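Pyruvate kinase (Pyrobaculum aerophilum, PDB 3QTG) catalyses the last step of glycolysis, moving the phosphate of phosphoenolpyruvate to ADP to give pyruvate and ATP. Local coordinates at residues L355-S358 against R359-F362. Numbering follows the deposited sequence.
Sequences LQNS and RDRF
Asn357 is the N-cap of helix 358-373, and its side chain and that of Asp360 tie the first turn to the incoming loop. The side-chain oxygen OD1 of Asn357 accepts from the backbone N of Asp360 at 3.0 Å. The donor lies nearly in line with the amide C=O, at a C=O...N angle of 165°. With chi1 at 55°, CG of Asn357 sits between its own N and carbonyl carbon, which brings OD1 round to the backbone N of Asp360. Asp360 answers in the other direction. Its OD2 uses the anti lone pair to accept from Gln356 N at 2.9 Å, and this bond is almost straight. The helix's own bonding starts with a weak bond from Arg361 N to Asn357 O, 3.3 Å long. A firmer one runs from Phe362 N to Ser358 O at 2.9 Å. Without the amide, as with an alanine here, Asp360 N would probably lose its capping acceptor and the first turn would be likely to fray. Leu355, in the loop before the cap, packs on the side chains of Asp360 and Arg361. Its CD2 lies 3.8 Å from CB of Asp360, while its CD1 lies over one face of the Arg361 guanidinium. The amide of Asn357 and the guanidinium of Arg359 are only 21° from parallel. OD1 of Asp360 makes salt bridges to Arg389, on helix 385-391, and to Lys392. This is structural packing in the alpha/beta domain, away from the active site; on its mixed sheet, Phe362 meets His455 of strand 455-460 edge-to-face.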
# COMPACT_ATOMS: atom_id res chain seq x y z
N LEU A 355 4.73 9.52 -14.02
CA LEU A 355 5.19 10.83 -13.57
C LEU A 355 6.56 11.02 -14.19
O LEU A 355 7.50 10.28 -13.89
CB LEU A 355 5.28 10.88 -12.04
CG LEU A 355 3.98 10.68 -11.25
CD1 LEU A 355 4.25 10.37 -9.79
CD2 LEU A 355 3.07 11.90 -11.39
N GLN A 356 6.68 11.99 -15.08
CA GLN A 356 7.94 12.17 -15.79
C GLN A 356 8.65 13.47 -15.44
O GLN A 356 9.82 13.66 -15.79
CB GLN A 356 7.74 11.97 -17.29
CG GLN A 356 7.58 10.48 -17.65
CD GLN A 356 7.15 10.23 -19.08
OE1 GLN A 356 6.12 10.74 -19.54
NE2 GLN A 356 7.94 9.41 -19.80
N ASN A 357 7.96 14.36 -14.72
CA ASN A 357 8.61 15.55 -14.18
C ASN A 357 7.92 16.11 -12.94
O ASN A 357 6.98 15.52 -12.39
CB ASN A 357 8.79 16.63 -15.27
CG ASN A 357 7.49 17.00 -15.96
OD1 ASN A 357 6.46 17.24 -15.31
ND2 ASN A 357 7.53 17.05 -17.29
N SER A 358 8.42 17.26 -12.50
CA SER A 358 7.92 17.97 -11.33
C SER A 358 6.51 18.48 -11.56
O SER A 358 5.70 18.51 -10.65
CB SER A 358 8.83 19.16 -11.02
OG SER A 358 9.66 18.82 -9.94
N ARG A 359 6.25 18.93 -12.78
CA ARG A 359 4.93 19.45 -13.11
C ARG A 359 3.86 18.38 -13.01
O ARG A 359 2.73 18.67 -12.59
CB ARG A 359 4.95 20.13 -14.48
CG ARG A 359 5.68 21.46 -14.47
CD ARG A 359 5.81 22.04 -15.88
NE ARG A 359 6.80 21.29 -16.64
CZ ARG A 359 6.77 21.10 -17.96
NH1 ARG A 359 5.80 21.63 -18.70
NH2 ARG A 359 7.73 20.39 -18.55
N ASP A 360 4.22 17.15 -13.38
CA ASP A 360 3.35 15.98 -13.23
C ASP A 360 3.02 15.75 -11.76
O ASP A 360 1.86 15.56 -11.43
CB ASP A 360 3.99 14.71 -13.81
CG ASP A 360 3.90 14.63 -15.35
OD1 ASP A 360 3.15 15.42 -16.01
OD2 ASP A 360 4.60 13.76 -15.91
N ARG A 361 4.04 15.75 -10.89
CA ARG A 361 3.84 15.57 -9.44
C ARG A 361 2.95 16.68 -8.90
O ARG A 361 2.04 16.39 -8.15
CB ARG A 361 5.18 15.52 -8.68
CG ARG A 361 6.15 14.53 -9.29
CD ARG A 361 7.40 14.27 -8.43
NE ARG A 361 8.18 13.19 -9.04
CZ ARG A 361 8.07 11.90 -8.71
NH1 ARG A 361 7.22 11.52 -7.75
NH2 ARG A 361 8.81 11.00 -9.35
N PHE A 362 3.17 17.92 -9.32
CA PHE A 362 2.29 19.04 -8.93
C PHE A 362 0.83 18.77 -9.30
O PHE A 362 -0.07 18.88 -8.45
CB PHE A 362 2.77 20.35 -9.57
CG PHE A 362 1.86 21.55 -9.32
CD1 PHE A 362 1.91 22.24 -8.12
CD2 PHE A 362 0.97 21.98 -10.30
CE1 PHE A 362 1.10 23.35 -7.90
CE2 PHE A 362 0.16 23.08 -10.10
CZ PHE A 362 0.22 23.77 -8.88